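Local coordinates for protein FdhC (Acinetobacter nosocomialis, PDB 5KTC) that probably transfers a 3-hydroxybutanoyl group from coenzyme A to the amino group of a dTDP-linked amino sugar, as a sugar N-acyltransferase of the GNAT superfamily, at residues 14-19 and 65-70; 25-30 and 96-101; 87-92 and 125-130. One frame throughout, in Å; residues are numbered along the deposited sequence.

Interaction 1: 14-19 and 65-70. With FUH ([[(2~{R},3~{S},5~{R})-5-[5-methyl-2,4-bis(oxidanylidene)pyrimidin-1-yl]-3-oxidanyl-oxolan-2-yl]methoxy-oxidanyl-phosphoryl] [(2~{R},3~{R},4~{S},5~{R},6~{R})-6-methyl-3,5-bis(oxidanyl)-4-[[(3~{R})-3-oxidanylbutanoyl]amino]oxan-2-yl] hydrogen phosphate), chain C.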
loop_
_atom_site.group_PDB
_atom_site.type_symbol
_atom_site.label_atom_id
_atom_site.label_comp_id
_atom_site.label_asym_id
_atom_site.label_seq_id
_atom_site.Cartn_x
_atom_site.Cartn_y
_atom_site.Cartn_z
ATOM N N ARG A 14 -4.291 3.649 8.940
ATOM C CA ARG A 14 -5.454 4.531 9.132
ATOM C C ARG A 14 -5.481 5.626 8.114
ATOM O O ARG A 14 -4.400 6.005 7.592
ATOM C CB ARG A 14 -5.512 5.069 10.555
ATOM C CG ARG A 14 -4.404 6.059 10.894
ATOM C CD ARG A 14 -4.951 7.354 11.521
ATOM N NE ARG A 14 -3.863 8.242 11.868
ATOM C CZ ARG A 14 -3.293 9.146 11.080
ATOM N NH1 ARG A 14 -3.758 9.371 9.852
ATOM N NH2 ARG A 14 -2.253 9.857 11.544
ATOM N N LEU A 15 -6.675 6.138 7.807
ATOM C CA LEU A 15 -6.766 7.162 6.740
ATOM C C LEU A 15 -5.977 8.431 7.010
ATOM O O LEU A 15 -5.939 8.932 8.150
ATOM C CB LEU A 15 -8.226 7.505 6.499
ATOM C CG LEU A 15 -9.070 6.351 5.910
ATOM C CD1 LEU A 15 -10.563 6.637 5.859
ATOM C CD2 LEU A 15 -8.567 6.007 4.520
ATOM N N VAL A 16 -5.361 8.954 5.949
ATOM C CA VAL A 16 -4.619 10.226 5.993
ATOM C C VAL A 16 -5.505 11.395 6.425
ATOM O O VAL A 16 -6.676 11.470 6.020
ATOM C CB VAL A 16 -3.944 10.493 4.630
ATOM C CG1 VAL A 16 -3.415 11.914 4.485
ATOM C CG2 VAL A 16 -2.812 9.493 4.489
ATOM N N GLU A 17 -4.951 12.266 7.261
ATOM C CA GLU A 17 -5.634 13.565 7.614
ATOM C C GLU A 17 -4.698 14.726 7.224
ATOM O O GLU A 17 -3.479 14.514 7.023
ATOM C CB GLU A 17 -5.943 13.633 9.116
ATOM C CG GLU A 17 -6.777 12.511 9.750
ATOM C CD GLU A 17 -8.194 12.422 9.222
ATOM O OE1 GLU A 17 -8.817 11.359 9.388
ATOM O OE2 GLU A 17 -8.710 13.411 8.656
ATOM N N GLU A 18 -5.237 15.953 7.137
ATOM C CA GLU A 18 -4.404 17.155 6.845
ATOM C C GLU A 18 -3.199 17.307 7.754
ATOM O O GLU A 18 -2.096 17.727 7.318
ATOM C CB GLU A 18 -5.237 18.461 6.884
ATOM C CG GLU A 18 -5.944 18.759 5.580
ATOM C CD GLU A 18 -6.671 20.101 5.612
ATOM O OE1 GLU A 18 -6.020 21.123 5.963
ATOM O OE2 GLU A 18 -7.878 20.114 5.292
ATOM N N ASN A 19 -3.384 16.926 9.004
ATOM C CA ASN A 19 -2.335 16.953 9.972
ATOM C C ASN A 19 -1.162 15.997 9.717
ATOM O O ASN A 19 -0.130 16.164 10.345
ATOM C CB ASN A 19 -2.905 16.703 11.398
ATOM C CG ASN A 19 -2.144 17.465 12.492
ATOM O OD1 ASN A 19 -0.966 17.836 12.329
ATOM N ND2 ASN A 19 -2.831 17.729 13.628
ATOM N N TYR A 65 -6.219 6.770 1.097
ATOM C CA TYR A 65 -4.796 7.027 1.341
ATOM C C TYR A 65 -4.552 6.837 2.817
ATOM O O TYR A 65 -5.323 7.370 3.614
ATOM C CB TYR A 65 -4.512 8.465 0.980
ATOM C CG TYR A 65 -3.121 8.958 0.915
ATOM C CD1 TYR A 65 -2.023 8.127 0.911
ATOM C CD2 TYR A 65 -2.895 10.323 0.802
ATOM C CE1 TYR A 65 -0.733 8.646 0.794
ATOM C CE2 TYR A 65 -1.614 10.854 0.684
ATOM C CZ TYR A 65 -0.530 10.012 0.679
ATOM O OH TYR A 65 0.798 10.529 0.577
ATOM N N PHE A 66 -3.549 6.038 3.170
ATOM C CA PHE A 66 -3.283 5.607 4.538
ATOM C C PHE A 66 -1.875 5.921 5.019
ATOM O O PHE A 66 -0.919 5.865 4.255
ATOM C CB PHE A 66 -3.481 4.083 4.689
ATOM C CG PHE A 66 -4.860 3.601 4.304
ATOM C CD1 PHE A 66 -5.157 3.326 3.006
ATOM C CD2 PHE A 66 -5.816 3.376 5.259
ATOM C CE1 PHE A 66 -6.400 2.902 2.604
ATOM C CE2 PHE A 66 -7.082 2.961 4.912
ATOM C CZ PHE A 66 -7.390 2.701 3.571
ATOM N N ILE A 67 -1.784 6.264 6.299
ATOM C CA ILE A 67 -0.525 6.211 7.024
ATOM C C ILE A 67 -0.386 4.767 7.558
ATOM O O ILE A 67 -1.379 4.206 8.015
ATOM C CB ILE A 67 -0.480 7.173 8.217
ATOM C CG1 ILE A 67 -0.818 8.591 7.780
ATOM C CG2 ILE A 67 0.859 7.083 8.905
ATOM C CD1 ILE A 67 0.122 9.196 6.743
ATOM N N ILE A 68 0.825 4.239 7.426
ATOM C CA ILE A 68 1.205 2.957 7.947
ATOM C C ILE A 68 1.876 3.225 9.295
ATOM O O ILE A 68 2.798 4.060 9.361
ATOM C CB ILE A 68 2.171 2.205 7.032
ATOM C CG1 ILE A 68 1.625 2.046 5.592
ATOM C CG2 ILE A 68 2.473 0.841 7.661
ATOM C CD1 ILE A 68 2.649 1.480 4.611
ATOM N N PHE A 69 1.461 2.498 10.332
ATOM C CA PHE A 69 1.968 2.669 11.706
ATOM C C PHE A 69 2.577 1.372 12.187
ATOM O O PHE A 69 2.108 0.333 11.794
ATOM C CB PHE A 69 0.839 3.030 12.684
ATOM C CG PHE A 69 0.474 4.474 12.677
ATOM C CD1 PHE A 69 -0.516 4.967 11.774
ATOM C CD2 PHE A 69 1.113 5.357 13.568
ATOM C CE1 PHE A 69 -0.839 6.328 11.779
ATOM C CE2 PHE A 69 0.791 6.701 13.547
ATOM C CZ PHE A 69 -0.183 7.182 12.655
ATOM N N ARG A 70 3.609 1.463 13.024
ATOM C CA ARG A 70 4.036 0.300 13.795
ATOM C C ARG A 70 3.235 0.190 15.109
ATOM O O ARG A 70 3.025 1.173 15.849
ATOM C CB ARG A 70 5.532 0.174 13.910
ATOM C CG ARG A 70 6.239 1.143 14.752
ATOM C CD ARG A 70 7.719 0.930 14.654
ATOM N NE ARG A 70 8.096 -0.235 15.465
ATOM C CZ ARG A 70 9.218 -0.916 15.336
ATOM N NH1 ARG A 70 10.072 -0.643 14.359
ATOM N NH2 ARG A 70 9.452 -1.943 16.160
HETATM O O1 FUH C . 4.066 2.702 -5.340
HETATM C C1 FUH C . 3.890 2.245 -6.464
HETATM C C2 FUH C . 3.406 0.855 -6.711
HETATM C C3 FUH C . 3.702 -0.071 -5.560
HETATM O O2 FUH C . 4.989 -0.720 -5.721
HETATM C C4 FUH C . 2.683 -1.180 -5.491
HETATM N N1 FUH C . 4.091 3.009 -7.611
HETATM C C5 FUH C . 4.236 4.466 -7.509
HETATM C C6 FUH C . 5.405 4.975 -8.372
HETATM O O3 FUH C . 5.177 4.557 -9.650
HETATM C C7 FUH C . 5.481 6.482 -8.466
HETATM C C8 FUH C . 6.452 7.011 -9.548
HETATM O O4 FUH C . 4.189 7.032 -8.778
HETATM C C9 FUH C . 2.947 5.132 -7.955
HETATM O O5 FUH C . 1.861 4.857 -7.057
HETATM C C10 FUH C . 3.107 6.598 -7.935
HETATM O O6 FUH C . 3.358 6.977 -6.590
HETATM P P1 FUH C . 3.293 8.472 -6.118
HETATM O O7 FUH C . 4.541 9.218 -6.412
HETATM O O8 FUH C . 3.055 8.362 -4.612
HETATM O O9 FUH C . 1.946 9.170 -6.598
HETATM P P2 FUH C . 1.542 9.883 -7.973
HETATM O O10 FUH C . 0.251 9.281 -8.408
HETATM O O11 FUH C . 2.696 9.659 -8.940
HETATM O O12 FUH C . 1.388 11.355 -7.446
HETATM C C11 FUH C . 0.562 12.283 -8.156
HETATM C C12 FUH C . 1.100 13.669 -7.911
HETATM C C13 FUH C . 2.631 13.780 -8.068
HETATM O O13 FUH C . 3.026 15.055 -8.605
HETATM C C14 FUH C . 3.174 13.743 -6.646
HETATM C C15 FUH C . 2.044 14.394 -5.886
HETATM O O14 FUH C . 0.806 14.074 -6.570
HETATM N N2 FUH C . 1.798 13.900 -4.514
HETATM C C16 FUH C . 1.377 12.623 -4.291
HETATM C C17 FUH C . 1.086 12.198 -2.994
HETATM C C18 FUH C . 0.599 10.795 -2.698
HETATM C C19 FUH C . 1.286 13.140 -1.938
HETATM O O15 FUH C . 0.979 12.802 -0.722
HETATM N N3 FUH C . 1.702 14.390 -2.186
HETATM C C20 FUH C . 1.907 14.759 -3.455
HETATM O O16 FUH C . 2.342 15.984 -3.690
#
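Arg14 lies alongside Ile67, pointing the same way, and crosses Phe69 obliquely. Its CG sits between the backbone N and the carbonyl carbon (chi1 69°), and chi2, off the staggered positions at 129°, sets CD. One face of the guanidinium looks onto Ile67 CB and Phe69 CE1, while NH2 lies in the plane of the Phe69 ring, at its edge, 3.6 Å from Phe69 CZ. With the two planes 55° apart, this is no stack. Arg14 NH1 donates to Leu15 O at 2.8 Å, coming from above the carbonyl plane, and also forms a salt bridge with Asp20, so NH1 is gripped by a carbonyl and a carboxylate.

Leu15 and Phe66 run side by side and point the same way: Leu15 CD2 lies over the Phe66 ring, 3.8 Å from its centroid, in a CH-pi contact. Val16 sets CG2 over a face of Tyr65, also 3.8 Å from the ring centroid, and touches Ile67 CD1 as well. The backbones pair antiparallel. Arg14 N donates to Ile67 O (3.1 Å), Ile67 N to Arg14 O (2.9 Å), and Val16 N to Tyr65 O (2.8 Å) as the first strand ends.

Beyond Val16, Tyr65 OH donates to the thymine oxygen O15 of the product FUH at 2.6 Å, near the plane of the tyrosine ring. This is the edge pairing of strands 11-15 and 63-70 in the GNAT sheet, with Tyr65, at the start of the second segment, reaching into the nucleotide-sugar pocket.

Interaction 2: 25-30 and 96-101. With FUH ([[(2~{R},3~{S},5~{R})-5-[5-methyl-2,4-bis(oxidanylidene)pyrimidin-1-yl]-3-oxidanyl-oxolan-2-yl]methoxy-oxidanyl-phosphoryl] [(2~{R},3~{R},4~{S},5~{R},6~{R})-6-methyl-3,5-bis(oxidanyl)-4-[[(3~{R})-3-oxidanylbutanoyl]amino]oxan-2-yl] hydrogen phosphate), chain C.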
loop_
_atom_site.group_PDB
_atom_site.type_symbol
_atom_site.label_atom_id
_atom_site.label_comp_id
_atom_site.label_asym_id
_atom_site.label_seq_id
_atom_site.Cartn_x
_atom_site.Cartn_y
_atom_site.Cartn_z
ATOM N N CYS A 25 5.453 15.097 3.899
ATOM C CA CYS A 25 6.503 15.900 3.242
ATOM C C CYS A 25 7.869 15.323 3.543
ATOM O O CYS A 25 8.682 15.126 2.656
ATOM C CB CYS A 25 6.505 17.360 3.722
ATOM S SG CYS A 25 5.202 18.299 2.972
ATOM N N THR A 26 8.120 15.033 4.812
ATOM C CA THR A 26 9.405 14.533 5.223
ATOM C C THR A 26 9.739 13.210 4.619
ATOM O O THR A 26 10.837 13.025 4.167
ATOM C CB THR A 26 9.503 14.504 6.749
ATOM O OG1 THR A 26 9.403 15.848 7.228
ATOM C CG2 THR A 26 10.823 13.911 7.209
ATOM N N LEU A 27 8.775 12.293 4.602
ATOM C CA LEU A 27 8.995 10.981 4.047
ATOM C C LEU A 27 9.342 11.058 2.554
ATOM O O LEU A 27 10.333 10.478 2.128
ATOM C CB LEU A 27 7.736 10.133 4.232
ATOM C CG LEU A 27 7.736 8.677 3.837
ATOM C CD1 LEU A 27 8.641 7.892 4.778
ATOM C CD2 LEU A 27 6.257 8.173 3.884
ATOM N N ARG A 28 8.501 11.795 1.810
ATOM C CA ARG A 28 8.588 11.874 0.338
ATOM C C ARG A 28 9.834 12.648 -0.155
ATOM O O ARG A 28 10.302 12.415 -1.275
ATOM C CB ARG A 28 7.331 12.498 -0.192
ATOM C CG ARG A 28 6.122 11.547 -0.133
ATOM C CD ARG A 28 4.926 12.170 -0.833
ATOM N NE ARG A 28 5.138 12.147 -2.287
ATOM C CZ ARG A 28 4.765 11.183 -3.127
ATOM N NH1 ARG A 28 4.095 10.090 -2.714
ATOM N NH2 ARG A 28 5.125 11.280 -4.421
ATOM N N ASN A 29 10.400 13.509 0.705
ATOM C CA ASN A 29 11.599 14.274 0.387
ATOM C C ASN A 29 12.858 13.668 0.982
ATOM O O ASN A 29 13.932 14.298 0.964
ATOM C CB ASN A 29 11.392 15.728 0.812
ATOM C CG ASN A 29 10.438 16.473 -0.121
ATOM O OD1 ASN A 29 10.844 16.939 -1.164
ATOM N ND2 ASN A 29 9.180 16.566 0.232
ATOM N N ASN A 30 12.730 12.478 1.550
ATOM C CA ASN A 30 13.843 11.687 1.974
ATOM C C ASN A 30 14.494 11.100 0.725
ATOM O O ASN A 30 13.916 10.209 0.067
ATOM C CB ASN A 30 13.363 10.589 2.939
ATOM C CG ASN A 30 14.499 9.841 3.631
ATOM O OD1 ASN A 30 15.598 9.729 3.111
ATOM N ND2 ASN A 30 14.195 9.237 4.747
ATOM N N SER A 96 1.947 4.796 -4.102
ATOM C CA SER A 96 2.469 5.707 -3.081
ATOM C C SER A 96 3.044 4.971 -1.859
ATOM O O SER A 96 2.815 5.365 -0.690
ATOM C CB SER A 96 1.462 6.782 -2.662
ATOM O OG SER A 96 0.862 7.464 -3.746
ATOM N N TRP A 97 3.775 3.906 -2.136
ATOM C CA TRP A 97 4.031 2.873 -1.129
ATOM C C TRP A 97 5.436 3.135 -0.639
ATOM O O TRP A 97 6.429 2.931 -1.387
ATOM C CB TRP A 97 3.970 1.526 -1.743
ATOM C CG TRP A 97 4.070 0.371 -0.788
ATOM C CD1 TRP A 97 3.606 0.299 0.489
ATOM C CD2 TRP A 97 4.636 -0.907 -1.096
ATOM N NE1 TRP A 97 3.855 -0.970 0.994
ATOM C CE2 TRP A 97 4.464 -1.726 0.038
ATOM C CE3 TRP A 97 5.277 -1.432 -2.228
ATOM C CZ2 TRP A 97 4.936 -3.020 0.098
ATOM C CZ3 TRP A 97 5.751 -2.753 -2.184
ATOM C CH2 TRP A 97 5.542 -3.539 -1.020
ATOM N N ILE A 98 5.526 3.603 0.601
ATOM C CA ILE A 98 6.790 4.049 1.168
ATOM C C ILE A 98 6.885 3.596 2.620
ATOM O O ILE A 98 5.931 3.738 3.383
ATOM C CB ILE A 98 6.990 5.566 1.142
ATOM C CG1 ILE A 98 6.658 6.181 -0.242
ATOM C CG2 ILE A 98 8.440 5.858 1.439
ATOM C CD1 ILE A 98 6.421 7.659 -0.294
ATOM N N LEU A 99 8.032 3.029 2.972
ATOM C CA LEU A 99 8.310 2.674 4.382
ATOM C C LEU A 99 9.678 3.265 4.797
ATOM O O LEU A 99 10.638 3.128 4.037
ATOM C CB LEU A 99 8.329 1.167 4.527
ATOM C CG LEU A 99 6.966 0.462 4.465
ATOM C CD1 LEU A 99 7.175 -1.029 4.406
ATOM C CD2 LEU A 99 6.050 0.801 5.639
ATOM N N ASN A 100 9.763 3.864 5.982
ATOM C CA ASN A 100 11.034 4.526 6.379
ATOM C C ASN A 100 11.858 3.567 7.225
ATOM O O ASN A 100 11.443 2.421 7.451
ATOM C CB ASN A 100 10.776 5.853 7.116
ATOM C CG ASN A 100 10.048 5.698 8.437
ATOM O OD1 ASN A 100 10.058 4.665 9.084
ATOM N ND2 ASN A 100 9.341 6.762 8.825
ATOM N N GLU A 101 13.011 4.037 7.702
ATOM C CA GLU A 101 13.915 3.243 8.567
ATOM C C GLU A 101 13.314 2.600 9.793
ATOM O O GLU A 101 13.799 1.577 10.227
ATOM C CB GLU A 101 15.044 4.151 9.096
ATOM C CG GLU A 101 16.429 3.777 8.626
ATOM C CD GLU A 101 17.492 4.749 9.158
ATOM O OE1 GLU A 101 17.105 5.799 9.750
ATOM O OE2 GLU A 101 18.706 4.467 8.993
HETATM O O1 FUH C . 4.066 2.702 -5.340
HETATM C C1 FUH C . 3.890 2.245 -6.464
HETATM C C2 FUH C . 3.406 0.855 -6.711
HETATM C C3 FUH C . 3.702 -0.071 -5.560
HETATM O O2 FUH C . 4.989 -0.720 -5.721
HETATM C C4 FUH C . 2.683 -1.180 -5.491
HETATM N N1 FUH C . 4.091 3.009 -7.611
HETATM C C5 FUH C . 4.236 4.466 -7.509
HETATM C C6 FUH C . 5.405 4.975 -8.372
HETATM O O3 FUH C . 5.177 4.557 -9.650
HETATM C C7 FUH C . 5.481 6.482 -8.466
HETATM C C8 FUH C . 6.452 7.011 -9.548
HETATM O O4 FUH C . 4.189 7.032 -8.778
HETATM C C9 FUH C . 2.947 5.132 -7.955
HETATM O O5 FUH C . 1.861 4.857 -7.057
HETATM C C10 FUH C . 3.107 6.598 -7.935
HETATM O O6 FUH C . 3.358 6.977 -6.590
HETATM P P1 FUH C . 3.293 8.472 -6.118
HETATM O O7 FUH C . 4.541 9.218 -6.412
HETATM O O8 FUH C . 3.055 8.362 -4.612
HETATM O O9 FUH C . 1.946 9.170 -6.598
HETATM P P2 FUH C . 1.542 9.883 -7.973
HETATM O O10 FUH C . 0.251 9.281 -8.408
HETATM O O11 FUH C . 2.696 9.659 -8.940
HETATM O O12 FUH C . 1.388 11.355 -7.446
HETATM C C11 FUH C . 0.562 12.283 -8.156
HETATM C C12 FUH C . 1.100 13.669 -7.911
HETATM C C13 FUH C . 2.631 13.780 -8.068
HETATM O O13 FUH C . 3.026 15.055 -8.605
HETATM C C14 FUH C . 3.174 13.743 -6.646
HETATM C C15 FUH C . 2.044 14.394 -5.886
HETATM O O14 FUH C . 0.806 14.074 -6.570
HETATM N N2 FUH C . 1.798 13.900 -4.514
HETATM C C16 FUH C . 1.377 12.623 -4.291
HETATM C C17 FUH C . 1.086 12.198 -2.994
HETATM C C18 FUH C . 0.599 10.795 -2.698
HETATM C C19 FUH C . 1.286 13.140 -1.938
HETATM O O15 FUH C . 0.979 12.802 -0.722
HETATM N N3 FUH C . 1.702 14.390 -2.186
HETATM C C20 FUH C . 1.907 14.759 -3.455
HETATM O O16 FUH C . 2.342 15.984 -3.690
#
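Leu27 holds CG anti to its backbone N (chi1 -175°), and Ile98 holds CG2 anti to its own; the two side chains slide past each other in opposite directions until Leu27 CG meets Ile98 CG2 at 3.8 Å. Leu27 CD1 goes on to Asn100 CB, and Asn100 OD1 accepts from His102 N. On the next helical residue, a bend at chi3 (73°) turns NE of Arg28 out of line, after its CG has passed Ile98 CD1 at about a right angle.

The guanidinium turns its edge to one phosphate of the product, with P1 in its plane: Arg28 NH1 donates to FUH O8 (2.8 Å) and Arg28 NH2 to FUH O7 (2.9 Å), both nearly straight. Thymine C17 lies over one face, 3.6 Å above the plane and offset toward the rim. Arg28 NH2 also bonds Ser38 O, and NE bonds Ser40 OG. Ser96 OG makes a short 2.5 Å bond to FUH O8, giving that oxygen a second donor, and Ser96 N donates to FUH O5 on the sugar. Trp97 N makes a weak bond, 3.4 Å, to the acyl oxygen FUH O1.

Ser96 has left-handed backbone angles, consistent with the bulge found in this strand of GNAT enzymes. Just beyond it, Trp97 O and Leu99 N bond to coenzyme A. The helix grips the sugar nucleotide, while strand 91-99 borders both products, as the bulged strand of the GNAT acyl-transfer cleft does.

Interaction 3: 87-92 and 125-130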
loop_
_atom_site.group_PDB
_atom_site.type_symbol
_atom_site.label_atom_id
_atom_site.label_comp_id
_atom_site.label_asym_id
_atom_site.label_seq_id
_atom_site.Cartn_x
_atom_site.Cartn_y
_atom_site.Cartn_z
ATOM N N GLU A 87 -13.792 0.089 -14.334
ATOM C CA GLU A 87 -14.806 -0.993 -14.460
ATOM C C GLU A 87 -14.623 -1.994 -15.620
ATOM O O GLU A 87 -13.826 -1.785 -16.574
ATOM C CB GLU A 87 -16.174 -0.368 -14.584
ATOM C CG GLU A 87 -16.360 0.846 -13.696
ATOM C CD GLU A 87 -17.682 0.846 -13.008
ATOM O OE1 GLU A 87 -18.597 1.555 -13.484
ATOM O OE2 GLU A 87 -17.801 0.117 -11.992
ATOM N N ASN A 88 -15.317 -3.126 -15.501
ATOM C CA ASN A 88 -15.308 -4.136 -16.558
ATOM C C ASN A 88 -13.898 -4.669 -16.975
ATOM O O ASN A 88 -13.549 -4.585 -18.146
ATOM C CB ASN A 88 -16.042 -3.568 -17.780
ATOM C CG ASN A 88 -17.424 -3.119 -17.429
ATOM O OD1 ASN A 88 -18.330 -3.931 -17.339
ATOM N ND2 ASN A 88 -17.574 -1.843 -17.126
ATOM N N PRO A 89 -13.102 -5.241 -16.070
ATOM C CA PRO A 89 -13.520 -5.589 -14.709
ATOM C C PRO A 89 -13.273 -4.421 -13.685
ATOM O O PRO A 89 -12.683 -3.380 -13.998
ATOM C CB PRO A 89 -12.693 -6.853 -14.424
ATOM C CG PRO A 89 -11.427 -6.700 -15.278
ATOM C CD PRO A 89 -11.720 -5.694 -16.363
ATOM N N LYS A 90 -13.791 -4.599 -12.480
ATOM C CA LYS A 90 -13.708 -3.565 -11.498
ATOM C C LYS A 90 -12.227 -3.530 -11.018
ATOM O O LYS A 90 -11.730 -4.541 -10.536
ATOM C CB LYS A 90 -14.678 -3.879 -10.390
ATOM C CG LYS A 90 -15.179 -2.644 -9.689
ATOM C CD LYS A 90 -16.492 -2.969 -8.984
ATOM C CE LYS A 90 -16.877 -1.853 -8.052
ATOM N NZ LYS A 90 -15.874 -1.690 -6.955
ATOM N N SER A 91 -11.529 -2.417 -11.228
ATOM C CA SER A 91 -10.081 -2.373 -10.950
ATOM C C SER A 91 -9.684 -1.193 -10.109
ATOM O O SER A 91 -10.314 -0.093 -10.167
ATOM C CB SER A 91 -9.258 -2.426 -12.240
ATOM O OG SER A 91 -9.411 -1.225 -12.934
ATOM N N PHE A 92 -8.679 -1.402 -9.253
ATOM C CA PHE A 92 -8.108 -0.291 -8.493
ATOM C C PHE A 92 -6.618 -0.284 -8.726
ATOM O O PHE A 92 -6.064 -1.305 -8.958
ATOM C CB PHE A 92 -8.415 -0.351 -6.971
ATOM C CG PHE A 92 -7.719 -1.457 -6.230
ATOM C CD1 PHE A 92 -8.218 -2.761 -6.232
ATOM C CD2 PHE A 92 -6.569 -1.204 -5.500
ATOM C CE1 PHE A 92 -7.570 -3.780 -5.556
ATOM C CE2 PHE A 92 -5.925 -2.236 -4.829
ATOM C CZ PHE A 92 -6.443 -3.512 -4.832
ATOM N N PHE A 125 -13.412 -4.835 -5.324
ATOM C CA PHE A 125 -12.816 -4.828 -6.687
ATOM C C PHE A 125 -12.521 -6.230 -7.142
ATOM O O PHE A 125 -12.458 -7.146 -6.316
ATOM C CB PHE A 125 -11.523 -3.988 -6.717
ATOM C CG PHE A 125 -11.778 -2.523 -6.612
ATOM C CD1 PHE A 125 -12.049 -1.789 -7.734
ATOM C CD2 PHE A 125 -11.741 -1.892 -5.431
ATOM C CE1 PHE A 125 -12.315 -0.438 -7.659
ATOM C CE2 PHE A 125 -11.955 -0.532 -5.326
ATOM C CZ PHE A 125 -12.232 0.199 -6.449
ATOM N N GLU A 126 -12.260 -6.381 -8.428
ATOM C CA GLU A 126 -11.838 -7.644 -9.006
ATOM C C GLU A 126 -10.380 -7.762 -9.386
ATOM O O GLU A 126 -9.847 -8.862 -9.409
ATOM C CB GLU A 126 -12.697 -7.969 -10.239
ATOM C CG GLU A 126 -14.126 -8.425 -9.905
ATOM C CD GLU A 126 -14.204 -9.671 -9.010
ATOM O OE1 GLU A 126 -14.828 -9.580 -7.907
ATOM O OE2 GLU A 126 -13.638 -10.738 -9.398
ATOM N N GLN A 127 -9.753 -6.637 -9.730
ATOM C CA GLN A 127 -8.354 -6.610 -10.188
ATOM C C GLN A 127 -7.612 -5.423 -9.595
ATOM O O GLN A 127 -8.220 -4.388 -9.387
ATOM C CB GLN A 127 -8.296 -6.297 -11.695
ATOM C CG GLN A 127 -8.709 -7.329 -12.684
ATOM C CD GLN A 127 -7.855 -7.179 -13.982
ATOM O OE1 GLN A 127 -7.544 -6.038 -14.506
ATOM N NE2 GLN A 127 -7.425 -8.336 -14.482
ATOM N N SER A 128 -6.281 -5.554 -9.459
ATOM C CA SER A 128 -5.480 -4.444 -8.982
ATOM C C SER A 128 -4.471 -4.178 -10.077
ATOM O O SER A 128 -3.998 -5.107 -10.662
ATOM C CB SER A 128 -4.775 -4.776 -7.692
ATOM O OG SER A 128 -4.201 -3.586 -7.225
ATOM N N HIS A 129 -4.221 -2.907 -10.372
ATOM C CA HIS A 129 -3.168 -2.520 -11.327
ATOM C C HIS A 129 -2.145 -1.677 -10.595
ATOM O O HIS A 129 -2.489 -0.883 -9.761
ATOM C CB HIS A 129 -3.757 -1.676 -12.462
ATOM C CG HIS A 129 -4.812 -2.370 -13.268
ATOM N ND1 HIS A 129 -5.506 -1.704 -14.255
ATOM C CD2 HIS A 129 -5.334 -3.635 -13.229
ATOM C CE1 HIS A 129 -6.369 -2.542 -14.816
ATOM N NE2 HIS A 129 -6.292 -3.709 -14.215
ATOM N N PHE A 130 -0.855 -1.832 -10.941
ATOM C CA PHE A 130 0.167 -0.891 -10.463
ATOM C C PHE A 130 1.417 -0.981 -11.347
ATOM O O PHE A 130 1.553 -1.875 -12.179
ATOM C CB PHE A 130 0.552 -1.169 -8.987
ATOM C CG PHE A 130 0.985 -2.572 -8.745
ATOM C CD1 PHE A 130 0.053 -3.547 -8.450
ATOM C CD2 PHE A 130 2.347 -2.955 -8.869
ATOM C CE1 PHE A 130 0.458 -4.870 -8.229
ATOM C CE2 PHE A 130 2.751 -4.272 -8.659
ATOM C CZ PHE A 130 1.802 -5.222 -8.332
#
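Pro89 starts the contact, its CG resting 3.8 Å from Gln127 CG. Lys90 follows with two roles. Lys90 O accepts from Glu126 N (2.8 Å) and Gln127 N (3.0 Å). Its side chain, bent at the last torsion (chi4 -64°), puts NZ over one face of Phe125, 3.9 Å from the centroid, a cation-pi contact.

Ser91 pairs in parallel with Gln127, and its CB sits over a face of the His129 ring. That ring is fixed in turn: His129 NE2 donates to Gln127 OE1 at 2.7 Å, with the oxygen in the ring plane. Phe92 then turns to the opposite face of the sheet. Its CB lies over the centre of Phe125, on the side away from Lys90 NZ, 3.7 Å from the centroid, while Ser128 CB and OG cover a face of the Phe92 ring. Phe92 N donates to Gln127 O, and His129 N to Phe92 O at 2.8 Å.

The chemistry splits by face: Ser91, Gln127 and His129 make a polar side, whereas Phe92 and Ser128 pack under helix 107-122, the crossover of this beta-alpha-beta unit. Phe125, sandwiched between ammonium and methylene, is probably polarised by the lysine charge.

How the interactions relate
Interactions 1 and 2 are neighbours, with centres 12 Å apart, and they touch where Ile68 CD1 meets Leu99 CD2 at 3.6 Å. Both hold the same product: they share its thymine, where O15 meets Tyr65 and C17 lies over Arg28, and interaction 2 adds a phosphate and the sugar. Interaction 3 lies 26 Å from interaction 2, centre to centre, on the opposite side of the chain's centre, yet both use strand 91-99: residues 87-92 pair its start with strand 127-133, and residues 96-101 carry its end to both ligands. As in other GNAT enzymes, these parallel strands probably splay apart toward the cofactor. Phe130, at the end of interaction 3, touches the product as well.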